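Local coordinates for putative Nitroreductase (Anabaena variabilis ATCC 29413, PDB 3EO7), which probably works as an FMN-dependent oxidoreductase of the nitroreductase family, holding flavin mononucleotide in a single chain that carries two nitroreductase-like regions, at residues P207-G212 with A233-A238; I247-T252 with S371-D376. One frame throughout, in Å; residues are numbered along the deposited sequence.

Contact 1 (P207-G212 with A233-A238); sequences PHLIGG and AVLPLA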
loop_
_atom_site.group_PDB
_atom_site.type_symbol
_atom_site.label_atom_id
_atom_site.label_comp_id
_atom_site.label_asym_id
_atom_site.label_seq_id
_atom_site.Cartn_x
_atom_site.Cartn_y
_atom_site.Cartn_z
ATOM N N PRO A 207 12.699 -5.782 4.491
ATOM C CA PRO A 207 12.275 -4.642 5.298
ATOM C C PRO A 207 11.524 -5.171 6.523
ATOM O O PRO A 207 10.890 -6.221 6.442
ATOM C CB PRO A 207 11.294 -3.896 4.368
ATOM C CG PRO A 207 10.787 -4.931 3.418
ATOM C CD PRO A 207 11.782 -6.063 3.375
ATOM N N HIS A 208 11.668 -4.473 7.635
ATOM C CA HIS A 208 10.953 -4.743 8.861
ATOM C C HIS A 208 10.025 -3.572 9.073
ATOM O O HIS A 208 10.468 -2.432 9.262
ATOM C CB HIS A 208 11.920 -4.915 9.996
ATOM C CG HIS A 208 12.663 -6.206 9.919
ATOM N ND1 HIS A 208 12.348 -7.290 10.713
ATOM C CD2 HIS A 208 13.672 -6.607 9.102
ATOM C CE1 HIS A 208 13.141 -8.302 10.392
ATOM N NE2 HIS A 208 13.959 -7.913 9.421
ATOM N N LEU A 209 8.733 -3.859 8.975
ATOM C CA LEU A 209 7.725 -2.828 9.022
ATOM C C LEU A 209 7.473 -2.367 10.451
ATOM O O LEU A 209 7.241 -3.199 11.346
ATOM C CB LEU A 209 6.441 -3.373 8.445
ATOM C CG LEU A 209 5.284 -2.411 8.292
ATOM C CD1 LEU A 209 5.665 -1.234 7.353
ATOM C CD2 LEU A 209 4.019 -3.225 7.726
ATOM N N ILE A 210 7.562 -1.052 10.648
ATOM C CA ILE A 210 7.320 -0.418 11.938
ATOM C C ILE A 210 6.234 0.669 11.778
ATOM O O ILE A 210 6.486 1.779 11.305
ATOM C CB ILE A 210 8.601 0.209 12.588
ATOM C CG1 ILE A 210 9.733 -0.820 12.703
ATOM C CG2 ILE A 210 8.284 0.843 13.963
ATOM C CD1 ILE A 210 11.041 -0.275 13.309
ATOM N N GLY A 211 5.016 0.323 12.169
ATOM C CA GLY A 211 3.920 1.264 12.169
ATOM C C GLY A 211 3.723 1.978 13.487
ATOM O O GLY A 211 3.021 2.993 13.517
ATOM N N GLY A 212 4.253 1.394 14.552
ATOM C CA GLY A 212 4.203 1.902 15.911
ATOM C C GLY A 212 5.416 2.737 16.271
ATOM O O GLY A 212 6.501 2.226 16.556
ATOM N N ALA A 233 5.196 5.102 7.936
ATOM C CA ALA A 233 5.847 3.813 8.045
ATOM C C ALA A 233 7.367 4.002 8.147
ATOM O O ALA A 233 7.949 4.785 7.402
ATOM C CB ALA A 233 5.508 2.874 6.848
ATOM N N VAL A 234 7.966 3.272 9.085
ATOM C CA VAL A 234 9.411 3.199 9.312
ATOM C C VAL A 234 9.807 1.752 8.969
ATOM O O VAL A 234 9.189 0.812 9.452
ATOM C CB VAL A 234 9.821 3.607 10.738
ATOM C CG1 VAL A 234 11.333 3.373 10.968
ATOM C CG2 VAL A 234 9.443 5.109 11.010
ATOM N N LEU A 235 10.822 1.604 8.136
ATOM C CA LEU A 235 11.250 0.285 7.663
ATOM C C LEU A 235 12.760 0.084 7.663
ATOM O O LEU A 235 13.426 0.353 6.671
ATOM C CB LEU A 235 10.681 -0.016 6.248
ATOM C CG LEU A 235 9.175 0.109 6.013
ATOM C CD1 LEU A 235 8.807 1.446 5.422
ATOM C CD2 LEU A 235 8.689 -1.004 5.076
ATOM N N PRO A 236 13.306 -0.395 8.777
ATOM C CA PRO A 236 14.691 -0.826 8.708
ATOM C C PRO A 236 14.874 -1.846 7.594
ATOM O O PRO A 236 14.002 -2.708 7.374
ATOM C CB PRO A 236 14.941 -1.501 10.074
ATOM C CG PRO A 236 13.921 -0.963 10.951
ATOM C CD PRO A 236 12.742 -0.573 10.126
ATOM N N LEU A 237 15.997 -1.730 6.888
ATOM C CA LEU A 237 16.332 -2.617 5.799
ATOM C C LEU A 237 17.426 -3.584 6.230
ATOM O O LEU A 237 18.581 -3.180 6.400
ATOM C CB LEU A 237 16.796 -1.816 4.592
ATOM C CG LEU A 237 15.755 -0.904 3.957
ATOM C CD1 LEU A 237 16.400 -0.196 2.743
ATOM C CD2 LEU A 237 14.480 -1.643 3.570
ATOM N N ALA A 238 17.054 -4.854 6.394
ATOM C CA ALA A 238 17.991 -5.902 6.821
ATOM C C ALA A 238 18.666 -6.524 5.619
ATOM O O ALA A 238 17.968 -7.041 4.733
ATOM C CB ALA A 238 17.242 -6.989 7.592
#
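Antiparallel pairing at the margin of a seven-stranded sheet defines this contact: the outermost strand 205-207 and the loop running on from it lie beside 233-238 of strand 229-239. The ladder is ragged. Pro207 and Leu237 form a non-hydrogen-bonded pair, and Ile210 and Val234 a hydrogen-bonded one, with Val234 N reaching Ile210 O at 3.1 Å on a lone pair in the carbonyl plane. The return bond, Ile210 N to Val234 O, is more bent, 137° at the hydrogen. Between the two pairs, Pro236 has no N-H to give, so the bond from His208 N to Pro236 O (2.9 Å) has no reciprocal partner. His208 O instead meets Pro236 CD at 3.1 Å and takes a CA-H...O contact from Leu235 CA.

Side chains sort to the two faces. On one, Leu209 and Leu235 lie side by side and point the same way, Leu209 CD1 touching Leu235 CD2 at 3.8 Å. Leu209 begins by turning from the strand, but with CG anti to the backbone N (chi1 -175°) and chi2 turning CD1 inward, the methyl comes back to it. Pro207 CB rests against both Leu235 CD2 and Leu237 CD2. Leu193 of helix 181-202 packs on Leu209 and Leu235, and Ile196 and Ala200 on Pro207. On the other face, Ile210 crosses the Pro236 ring at about a right angle. Its extended CG1 branch (chi2 179°) carries CD1 to 3.6 Å from Pro236 CD, while the Pro236 ring also packs on Ala156 and Leu157 of helix 155-159.

His208, with CG anti to the carbonyl carbon, turns its imidazole edge toward Ala238, whose methyl lies near the ring plane, CB 3.9 Å from His208 NE2.

Contact 2 (I247-T252 with S371-D376); sequences ISPGCT and SPDYFD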
loop_
_atom_site.group_PDB
_atom_site.type_symbol
_atom_site.label_atom_id
_atom_site.label_comp_id
_atom_site.label_asym_id
_atom_site.label_seq_id
_atom_site.Cartn_x
_atom_site.Cartn_y
_atom_site.Cartn_z
ATOM N N ILE A 247 17.114 -11.598 10.974
ATOM C CA ILE A 247 16.428 -11.554 12.264
ATOM C C ILE A 247 14.970 -11.863 12.141
ATOM O O ILE A 247 14.363 -11.753 11.072
ATOM C CB ILE A 247 16.598 -10.174 12.948
ATOM C CG1 ILE A 247 15.980 -9.056 12.115
ATOM C CG2 ILE A 247 18.094 -9.896 13.230
ATOM C CD1 ILE A 247 15.969 -7.706 12.791
ATOM N N SER A 248 14.379 -12.233 13.269
ATOM C CA SER A 248 12.978 -12.539 13.318
ATOM C C SER A 248 12.102 -11.335 13.011
ATOM O O SER A 248 12.400 -10.239 13.462
ATOM C CB SER A 248 12.637 -13.018 14.731
ATOM O OG SER A 248 11.252 -13.031 14.953
ATOM N N PRO A 249 11.003 -11.545 12.264
ATOM C CA PRO A 249 10.050 -10.440 12.150
ATOM C C PRO A 249 9.564 -10.018 13.534
ATOM O O PRO A 249 9.538 -10.835 14.462
ATOM C CB PRO A 249 8.903 -11.021 11.344
ATOM C CG PRO A 249 9.545 -12.160 10.549
ATOM C CD PRO A 249 10.586 -12.730 11.491
ATOM N N GLY A 250 9.201 -8.758 13.678
ATOM C CA GLY A 250 8.857 -8.199 14.985
ATOM C C GLY A 250 7.505 -7.562 15.073
ATOM O O GLY A 250 6.612 -7.907 14.339
ATOM N N CYS A 251 7.353 -6.644 16.018
ATOM C CA CYS A 251 6.065 -5.997 16.238
ATOM C C CYS A 251 5.885 -4.932 15.179
ATOM O O CYS A 251 6.527 -3.902 15.236
ATOM C CB CYS A 251 6.086 -5.348 17.613
ATOM S SG CYS A 251 4.571 -4.468 18.054
ATOM N N THR A 252 4.998 -5.176 14.227
ATOM C CA THR A 252 4.821 -4.236 13.136
ATOM C C THR A 252 3.863 -3.098 13.414
ATOM O O THR A 252 3.770 -2.166 12.627
ATOM C CB THR A 252 4.279 -4.992 11.904
ATOM O OG1 THR A 252 3.039 -5.601 12.263
ATOM C CG2 THR A 252 5.254 -6.098 11.451
ATOM N N SER A 371 6.684 -14.803 4.584
ATOM C CA SER A 371 5.760 -14.036 5.431
ATOM C C SER A 371 6.195 -12.568 5.535
ATOM O O SER A 371 6.762 -12.122 6.533
ATOM C CB SER A 371 5.647 -14.684 6.798
ATOM O OG SER A 371 4.576 -14.061 7.504
ATOM N N PRO A 372 5.974 -11.806 4.467
ATOM C CA PRO A 372 6.357 -10.398 4.487
ATOM C C PRO A 372 5.528 -9.658 5.539
ATOM O O PRO A 372 4.400 -10.069 5.861
ATOM C CB PRO A 372 6.006 -9.907 3.077
ATOM C CG PRO A 372 5.141 -10.965 2.491
ATOM C CD PRO A 372 5.255 -12.186 3.241
ATOM N N ASP A 373 6.084 -8.587 6.086
ATOM C CA ASP A 373 5.395 -7.866 7.112
ATOM C C ASP A 373 4.207 -7.069 6.557
ATOM O O ASP A 373 4.316 -6.373 5.524
ATOM C CB ASP A 373 6.314 -6.846 7.798
ATOM C CG ASP A 373 7.390 -7.477 8.629
ATOM O OD1 ASP A 373 7.316 -8.685 8.978
ATOM O OD2 ASP A 373 8.296 -6.724 9.021
ATOM N N TYR A 374 3.116 -7.159 7.305
ATOM C CA TYR A 374 1.948 -6.299 7.196
ATOM C C TYR A 374 1.729 -5.756 8.610
ATOM O O TYR A 374 2.290 -6.254 9.582
ATOM C CB TYR A 374 0.712 -7.092 6.786
ATOM C CG TYR A 374 0.754 -7.546 5.338
ATOM C CD1 TYR A 374 1.457 -8.679 4.964
ATOM C CD2 TYR A 374 0.082 -6.850 4.339
ATOM C CE1 TYR A 374 1.484 -9.100 3.628
ATOM C CE2 TYR A 374 0.116 -7.276 3.018
ATOM C CZ TYR A 374 0.818 -8.398 2.676
ATOM O OH TYR A 374 0.862 -8.821 1.369
ATOM N N PHE A 375 0.837 -4.789 8.750
ATOM C CA PHE A 375 0.496 -4.255 10.067
ATOM C C PHE A 375 -0.361 -5.271 10.794
ATOM O O PHE A 375 0.022 -5.763 11.876
ATOM C CB PHE A 375 -0.156 -2.873 9.947
ATOM C CG PHE A 375 0.754 -1.862 9.358
ATOM C CD1 PHE A 375 1.842 -1.405 10.088
ATOM C CD2 PHE A 375 0.551 -1.355 8.085
ATOM C CE1 PHE A 375 2.716 -0.489 9.550
ATOM C CE2 PHE A 375 1.429 -0.451 7.542
ATOM C CZ PHE A 375 2.501 0.006 8.282
ATOM N N ASP A 376 -1.508 -5.638 10.214
ATOM C CA ASP A 376 -2.304 -6.725 10.770
ATOM C C ASP A 376 -3.347 -7.229 9.797
ATOM O O ASP A 376 -4.463 -6.719 9.752
ATOM C CB ASP A 376 -2.961 -6.332 12.108
ATOM C CG ASP A 376 -3.514 -7.543 12.857
ATOM O OD1 ASP A 376 -3.589 -8.619 12.258
ATOM O OD2 ASP A 376 -3.859 -7.411 14.040
HETATM O O HOH W 1 9.509 -7.190 11.379
#
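Two irregular loops meet here: the contact joins the loop between strand 229-239 and helix 270-276 to the one between helix 347-358 and strand 381-390, which belongs to the second nitroreductase-family region. Its tight end is built on Thr252. Chi1 of 59° places OG1 between the backbone N and the carbonyl carbon, from where it donates to Tyr374 O at 2.9 Å, along a lone pair in the carbonyl plane. The same hydroxyl lies 3.0 Å from Phe375 O, so OG1 sits close to two successive carbonyls. The other branch, CG2, packs obliquely against the Asp373 side chain, with CG 3.8 Å away and CB and OD2 at nearly the same range. Phe375 is buried behind this, its ring stacked with Tyr455 and touching Leu193.

Toward Pro249 and Gly250, both exposed, the packing loosens. Pro249 CB approaches Asp373 OD1 at 3.7 Å without a polar bond, and a water spans the wider gap, accepting from Gly250 N at 2.8 Å and donating to Asp373 OD2. Asp373 is therefore held from several sides: OD1 forms a salt bridge with Arg206, and OD2 also receives a backbone N-H of contact 1, an environment that probably keeps the carboxylate ionised. On the exposed loop itself, Ser248 OG bonds to Pro249 O, a link within that loop.

Back at the close-packed end, Thr252 O lies in the plane of the Phe375 ring and meets its edge, 3.3 Å from Phe375 CD1.

In the fold
Contact 1 is complete by residue 238, and contact 2 starts at 247; their centres are about 9 Å apart. Residues 207-212 are gripped from both flanks: one flank pairs with strand 229-239 in contact 1, whereas on the other the N-H groups of Leu209 and Gly211 bond to contact 2, Leu209 N at Asp373 OD2 (2.9 Å) and Gly211 N at Thr252 O (2.8 Å). Helix 181-202 packs on both contacts. The edge of the seven-stranded sheet is thereby tied to the second nitroreductase-family region, consistent with two related halves packing within one chain. Both contacts lie away from the FMN-binding residues.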